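Local coordinates for Ras-related protein Rab-21 (Homo sapiens, PDB 1YZU), which belongs to the Ras family of P-loop proteins, as a Rab-type member, and is modelled here with a bound guanine nucleotide analogue, at residues 82-87 / 114-119; 6-11 / 58-63. All coordinates share one frame; numbering follows the deposited sequence.

Contact 1. Residues 82-87 / 114-119. With GNP (phosphoaminophosphonic acid-guanylate ester), chain D.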
loop_
_atom_site.group_PDB
_atom_site.type_symbol
_atom_site.label_atom_id
_atom_site.label_comp_id
_atom_site.label_asym_id
_atom_site.label_seq_id
_atom_site.Cartn_x
_atom_site.Cartn_y
_atom_site.Cartn_z
ATOM N N ALA A 82 0.817 2.169 6.395
ATOM C CA ALA A 82 1.542 2.217 5.143
ATOM C C ALA A 82 1.294 0.917 4.391
ATOM O O ALA A 82 1.236 -0.172 4.990
ATOM C CB ALA A 82 3.015 2.399 5.388
ATOM N N ILE A 83 1.142 1.044 3.080
ATOM C CA ILE A 83 0.848 -0.086 2.214
ATOM C C ILE A 83 2.026 -0.220 1.268
ATOM O O ILE A 83 2.249 0.651 0.430
ATOM C CB ILE A 83 -0.459 0.151 1.418
ATOM C CG1 ILE A 83 -1.635 0.309 2.387
ATOM C CG2 ILE A 83 -0.716 -0.989 0.468
ATOM C CD1 ILE A 83 -2.916 0.848 1.783
ATOM N N LEU A 84 2.801 -1.289 1.428
ATOM C CA LEU A 84 3.943 -1.534 0.551
ATOM C C LEU A 84 3.507 -2.520 -0.504
ATOM O O LEU A 84 3.130 -3.644 -0.187
ATOM C CB LEU A 84 5.146 -2.097 1.317
ATOM C CG LEU A 84 5.482 -1.535 2.699
ATOM C CD1 LEU A 84 6.901 -1.999 3.129
ATOM C CD2 LEU A 84 5.406 -0.030 2.717
ATOM N N VAL A 85 3.570 -2.094 -1.750
ATOM C CA VAL A 85 3.054 -2.880 -2.845
ATOM C C VAL A 85 4.190 -3.485 -3.645
ATOM O O VAL A 85 5.267 -2.887 -3.826
ATOM C CB VAL A 85 2.191 -2.040 -3.803
ATOM C CG1 VAL A 85 1.396 -2.941 -4.739
ATOM C CG2 VAL A 85 1.245 -1.126 -3.015
ATOM N N TYR A 86 3.932 -4.694 -4.114
ATOM C CA TYR A 86 4.814 -5.337 -5.057
ATOM C C TYR A 86 3.953 -6.085 -6.051
ATOM O O TYR A 86 2.758 -6.240 -5.858
ATOM C CB TYR A 86 5.784 -6.271 -4.337
ATOM C CG TYR A 86 5.134 -7.520 -3.815
ATOM C CD1 TYR A 86 5.094 -8.664 -4.587
ATOM C CD2 TYR A 86 4.548 -7.550 -2.557
ATOM C CE1 TYR A 86 4.490 -9.820 -4.128
ATOM C CE2 TYR A 86 3.943 -8.691 -2.083
ATOM C CZ TYR A 86 3.935 -9.836 -2.872
ATOM O OH TYR A 86 3.346 -10.993 -2.437
ATOM N N ASP A 87 4.595 -6.526 -7.117
ATOM C CA ASP A 87 3.944 -7.158 -8.263
ATOM C C ASP A 87 4.287 -8.655 -8.219
ATOM O O ASP A 87 5.474 -9.059 -8.303
ATOM C CB ASP A 87 4.491 -6.481 -9.526
ATOM C CG ASP A 87 3.949 -7.052 -10.807
ATOM O OD1 ASP A 87 4.001 -6.317 -11.825
ATOM O OD2 ASP A 87 3.505 -8.224 -10.823
ATOM N N LEU A 114 1.621 -1.747 8.998
ATOM C CA LEU A 114 2.205 -2.084 7.717
ATOM C C LEU A 114 1.405 -3.160 7.036
ATOM O O LEU A 114 1.005 -4.141 7.680
ATOM C CB LEU A 114 3.617 -2.637 7.862
ATOM C CG LEU A 114 4.716 -1.774 8.438
ATOM C CD1 LEU A 114 6.048 -2.234 7.857
ATOM C CD2 LEU A 114 4.496 -0.336 8.153
ATOM N N CYS A 115 1.219 -2.980 5.730
ATOM C CA CYS A 115 0.617 -3.982 4.874
ATOM C C CYS A 115 1.622 -4.280 3.778
ATOM O O CYS A 115 2.261 -3.387 3.253
ATOM C CB CYS A 115 -0.690 -3.475 4.273
ATOM S SG CYS A 115 -1.829 -2.726 5.451
ATOM N N ILE A 116 1.806 -5.545 3.466
ATOM C CA ILE A 116 2.633 -5.927 2.346
ATOM C C ILE A 116 1.652 -6.469 1.344
ATOM O O ILE A 116 0.934 -7.434 1.647
ATOM C CB ILE A 116 3.624 -7.002 2.751
ATOM C CG1 ILE A 116 4.517 -6.492 3.905
ATOM C CG2 ILE A 116 4.424 -7.466 1.545
ATOM C CD1 ILE A 116 5.587 -5.540 3.512
ATOM N N VAL A 117 1.590 -5.835 0.168
ATOM C CA VAL A 117 0.561 -6.171 -0.825
ATOM C C VAL A 117 1.116 -6.717 -2.131
ATOM O O VAL A 117 1.768 -6.002 -2.908
ATOM C CB VAL A 117 -0.358 -4.968 -1.114
ATOM C CG1 VAL A 117 -1.397 -5.328 -2.165
ATOM C CG2 VAL A 117 -1.055 -4.517 0.166
ATOM N N GLY A 118 0.859 -8.007 -2.353
ATOM C CA GLY A 118 1.115 -8.649 -3.633
ATOM C C GLY A 118 -0.026 -8.319 -4.564
ATOM O O GLY A 118 -1.091 -8.923 -4.485
ATOM N N ASN A 119 0.203 -7.335 -5.429
ATOM C CA ASN A 119 -0.799 -6.880 -6.400
ATOM C C ASN A 119 -0.641 -7.637 -7.724
ATOM O O ASN A 119 0.413 -8.239 -7.995
ATOM C CB ASN A 119 -0.658 -5.368 -6.594
ATOM C CG ASN A 119 -1.748 -4.755 -7.475
ATOM O OD1 ASN A 119 -2.946 -4.998 -7.294
ATOM N ND2 ASN A 119 -1.322 -3.916 -8.418
HETATM P PG GNP D . 4.547 4.744 -10.342
HETATM O O1G GNP D . 5.532 5.023 -11.473
HETATM O O2G GNP D . 3.530 5.843 -10.085
HETATM O O3G GNP D . 5.419 4.421 -9.112
HETATM N N3B GNP D . 3.823 3.348 -10.637
HETATM P PB GNP D . 2.549 2.755 -9.881
HETATM O O1B GNP D . 2.924 1.816 -8.792
HETATM O O2B GNP D . 1.745 3.929 -9.470
HETATM O O3A GNP D . 1.849 1.858 -10.928
HETATM P PA GNP D . 0.550 2.036 -11.747
HETATM O O1A GNP D . -0.627 2.097 -10.835
HETATM O O2A GNP D . 0.697 3.138 -12.714
HETATM O "O5'" GNP D . 0.424 0.727 -12.608
HETATM C "C5'" GNP D . 1.544 0.418 -13.461
HETATM C "C4'" GNP D . 1.191 -0.616 -14.507
HETATM O "O4'" GNP D . 0.696 -1.772 -13.795
HETATM C "C3'" GNP D . 0.074 -0.186 -15.458
HETATM O "O3'" GNP D . 0.197 -0.770 -16.791
HETATM C "C2'" GNP D . -1.161 -0.679 -14.708
HETATM O "O2'" GNP D . -2.284 -0.802 -15.535
HETATM C "C1'" GNP D . -0.636 -2.031 -14.198
HETATM N N9 GNP D . -1.412 -2.586 -13.087
HETATM C C8 GNP D . -1.680 -2.008 -11.862
HETATM N N7 GNP D . -2.433 -2.750 -11.078
HETATM C C5 GNP D . -2.668 -3.902 -11.824
HETATM C C6 GNP D . -3.384 -5.092 -11.517
HETATM O O6 GNP D . -4.027 -5.400 -10.485
HETATM N N1 GNP D . -3.381 -5.988 -12.597
HETATM C C2 GNP D . -2.713 -5.823 -13.784
HETATM N N2 GNP D . -2.817 -6.822 -14.685
HETATM N N3 GNP D . -2.021 -4.732 -14.069
HETATM C C4 GNP D . -2.046 -3.814 -13.065
#

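Contact 2. Residues 6-11 / 58-63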
loop_
_atom_site.group_PDB
_atom_site.type_symbol
_atom_site.label_atom_id
_atom_site.label_comp_id
_atom_site.label_asym_id
_atom_site.label_seq_id
_atom_site.Cartn_x
_atom_site.Cartn_y
_atom_site.Cartn_z
ATOM N N SER A 6 -9.964 9.804 11.902
ATOM C CA SER A 6 -9.238 10.389 10.803
ATOM C C SER A 6 -7.955 9.622 10.708
ATOM O O SER A 6 -7.235 9.545 11.700
ATOM C CB SER A 6 -8.952 11.849 11.092
ATOM O OG SER A 6 -9.289 12.637 9.957
ATOM N N PHE A 7 -7.680 9.033 9.541
ATOM C CA PHE A 7 -6.449 8.250 9.332
ATOM C C PHE A 7 -5.681 8.640 8.065
ATOM O O PHE A 7 -6.277 8.985 7.059
ATOM C CB PHE A 7 -6.752 6.746 9.262
ATOM C CG PHE A 7 -7.207 6.141 10.563
ATOM C CD1 PHE A 7 -8.310 5.272 10.596
ATOM C CD2 PHE A 7 -6.548 6.424 11.766
ATOM C CE1 PHE A 7 -8.723 4.700 11.786
ATOM C CE2 PHE A 7 -6.980 5.870 12.954
ATOM C CZ PHE A 7 -8.057 5.000 12.963
ATOM N N LYS A 8 -4.354 8.540 8.138
ATOM C CA LYS A 8 -3.456 8.790 7.017
ATOM C C LYS A 8 -2.724 7.494 6.656
ATOM O O LYS A 8 -2.243 6.780 7.527
ATOM C CB LYS A 8 -2.455 9.901 7.370
ATOM C CG LYS A 8 -1.332 10.084 6.360
ATOM C CD LYS A 8 -0.715 11.447 6.488
ATOM C CE LYS A 8 0.562 11.579 5.672
ATOM N NZ LYS A 8 1.192 12.928 5.929
ATOM N N VAL A 9 -2.653 7.197 5.368
ATOM C CA VAL A 9 -2.083 5.954 4.877
ATOM C C VAL A 9 -1.209 6.333 3.693
ATOM O O VAL A 9 -1.593 7.153 2.888
ATOM C CB VAL A 9 -3.237 4.958 4.489
ATOM C CG1 VAL A 9 -2.767 3.810 3.623
ATOM C CG2 VAL A 9 -3.908 4.422 5.746
ATOM N N VAL A 10 -0.028 5.746 3.584
ATOM C CA VAL A 10 0.852 6.066 2.469
ATOM C C VAL A 10 1.157 4.801 1.688
ATOM O O VAL A 10 1.247 3.744 2.263
ATOM C CB VAL A 10 2.133 6.796 2.929
ATOM C CG1 VAL A 10 2.925 5.964 3.891
ATOM C CG2 VAL A 10 2.982 7.194 1.725
ATOM N N LEU A 11 1.272 4.946 0.372
ATOM C CA LEU A 11 1.486 3.860 -0.557
ATOM C C LEU A 11 2.929 3.867 -1.016
ATOM O O LEU A 11 3.445 4.900 -1.429
ATOM C CB LEU A 11 0.610 4.065 -1.795
ATOM C CG LEU A 11 -0.888 3.933 -1.557
ATOM C CD1 LEU A 11 -1.650 4.594 -2.657
ATOM C CD2 LEU A 11 -1.267 2.480 -1.479
ATOM N N ALA A 58 -7.447 9.373 4.369
ATOM C CA ALA A 58 -6.639 10.024 3.349
ATOM C C ALA A 58 -5.572 9.027 2.927
ATOM O O ALA A 58 -4.864 8.476 3.779
ATOM C CB ALA A 58 -5.991 11.276 3.903
ATOM N N ILE A 59 -5.506 8.759 1.627
ATOM C CA ILE A 59 -4.573 7.805 1.093
ATOM C C ILE A 59 -3.599 8.565 0.215
ATOM O O ILE A 59 -4.001 9.305 -0.694
ATOM C CB ILE A 59 -5.294 6.701 0.317
ATOM C CG1 ILE A 59 -6.293 5.987 1.251
ATOM C CG2 ILE A 59 -4.297 5.708 -0.250
ATOM C CD1 ILE A 59 -7.508 5.284 0.534
ATOM N N TRP A 60 -2.323 8.404 0.534
ATOM C CA TRP A 60 -1.251 9.113 -0.109
ATOM C C TRP A 60 -0.524 8.190 -1.086
ATOM O O TRP A 60 -0.270 7.008 -0.795
ATOM C CB TRP A 60 -0.300 9.635 0.941
ATOM C CG TRP A 60 -0.899 10.711 1.741
ATOM C CD1 TRP A 60 -1.813 10.590 2.733
ATOM C CD2 TRP A 60 -0.658 12.095 1.595
ATOM N NE1 TRP A 60 -2.147 11.826 3.236
ATOM C CE2 TRP A 60 -1.442 12.766 2.551
ATOM C CE3 TRP A 60 0.162 12.839 0.754
ATOM C CZ2 TRP A 60 -1.426 14.143 2.691
ATOM C CZ3 TRP A 60 0.173 14.211 0.886
ATOM C CH2 TRP A 60 -0.608 14.848 1.853
ATOM N N ASP A 61 -0.233 8.730 -2.259
ATOM C CA ASP A 61 0.381 7.980 -3.315
ATOM C C ASP A 61 1.628 8.750 -3.719
ATOM O O ASP A 61 1.624 9.960 -3.908
ATOM C CB ASP A 61 -0.604 7.815 -4.468
ATOM C CG ASP A 61 -0.055 7.005 -5.605
ATOM O OD1 ASP A 61 0.958 6.304 -5.421
ATOM O OD2 ASP A 61 -0.652 7.060 -6.698
ATOM N N THR A 62 2.703 8.010 -3.856
ATOM C CA THR A 62 4.010 8.582 -3.756
ATOM C C THR A 62 4.677 8.620 -5.125
ATOM O O THR A 62 4.291 7.869 -6.020
ATOM C CB THR A 62 4.814 7.777 -2.729
ATOM O OG1 THR A 62 4.856 6.403 -3.138
ATOM C CG2 THR A 62 4.135 7.910 -1.344
ATOM N N ALA A 63 5.665 9.507 -5.267
ATOM C CA ALA A 63 6.333 9.770 -6.550
ATOM C C ALA A 63 7.829 9.423 -6.550
ATOM O O ALA A 63 8.622 10.126 -7.180
ATOM C CB ALA A 63 6.138 11.248 -6.923
#

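Contact 1. Residues 82-87 / 114-119
Tyr-86 lays one ring face over Gly-118, where parallel strands 82-87 and 114-119 pair. From CB the side chain turns over the partner strand, because chi1 of 72° sets CG between its own backbone N and carbonyl carbon. Tyr-86 CG comes 3.8 Å from Val-117 O, and CD2 closes on the same oxygen. Tyr-86 CE2 meets Ile-116 CG2 at 3.9 Å. Gly-118 CA sits over the ring face in a CH-pi contact offset toward the rim; its exact spacing is doubtful, since the atoms are modelled too close. The OH ends beside Gly-118 CA, at an equally uncertain spacing. In the backbone, Tyr-86 N donates to Val-117 O at 2.8 Å, and Tyr-86 O accepts Asn-119 N. Three more bonds complete the pairing back to Ala-82. On the other sheet face Ile-83 CG2 packs on Val-117 CG2 at 3.6 Å, and Val-85 CG1 touches Asn-119 CB at 3.7 Å. Asn-119 ND2 lies 3.1 Å from N7 of GNP and is hydrogen-bonded to Val-17 O. Asn-119 and Asp-122, which also binds GNP, match the Ras-family NKxD motif. In this beta-alpha-beta unit helix 91-105 covers the Tyr-86 face, helix 156-167 packs on Ile-83 and Cys-115, and strands 5-13 and 144-148 flank the pair.

Contact 2. Residues 6-11 / 58-63
Lys-8 passes obliquely over one face of the Trp-60 indole. With CG anti to the backbone N (chi1 170°) and the chain extended, the methylenes climb gradually over the CD1-NE1 side of the ring. Lys-8 CD lies 3.6 Å from Trp-60 NE1. Lys-8 CE stands 3.8 Å from the centroid of the Trp-60 five-membered ring, a CH-pi contact. Lys-8 NZ is 4.6 Å from that Trp-60 centroid, in cation-pi geometry; it is hydrogen-bonded to Tyr-75 O and forms a salt bridge with Asp-78. Val-9 O lies at the indole edge, in its plane, and accepts Trp-60 N at 2.8 Å. Val-10 and Thr-62 cross at about a right angle, their CG2 atoms 3.4 Å apart. Thr-62 OG1 donates to Leu-11 O at 2.7 Å, just past strand 53-61. On the other sheet face Leu-11 CD1 packs against Ile-59 CG2 at 3.7 Å. Four backbone bonds, from Ala-58 N to Phe-7 O through Leu-11 N to Trp-60 O, hold the parallel strands together. Asp-61 opens an Asp-Thr-Ala-Gly sequence matching the family's DxxG motif. Helix 19-28 packs on Leu-11 and Ile-59, and helix 156-167 on Val-9 and Ile-59. Phe-43 of strand 42-50 meets the Trp-60 ring, and strand 81-87 borders 6-11 across from 58-63.

Overall arrangement
Contacts 1 and 2 are neighbouring strand pairs of one mixed sheet, with centres about 13 Å apart. Strands 5-13 and 81-87 join them. Ile-83 N lies 2.8 Å from Val-10 O, a probable hydrogen bond, and Ile-83 CD1 packs on Val-9 CG1 at 3.5 Å. The C-terminal ends of strands 53-61 and 113-119 reach different parts of the nucleotide site. In contact 1 Asn-119 meets the guanine base. In contact 2 the side chain of Asp-61 is about 4 Å from the magnesium ion and about 5 Å from GNP, and is hydrogen-bonded to Thr-20. Both residues touch the probable P-loop, as in other Ras-family proteins.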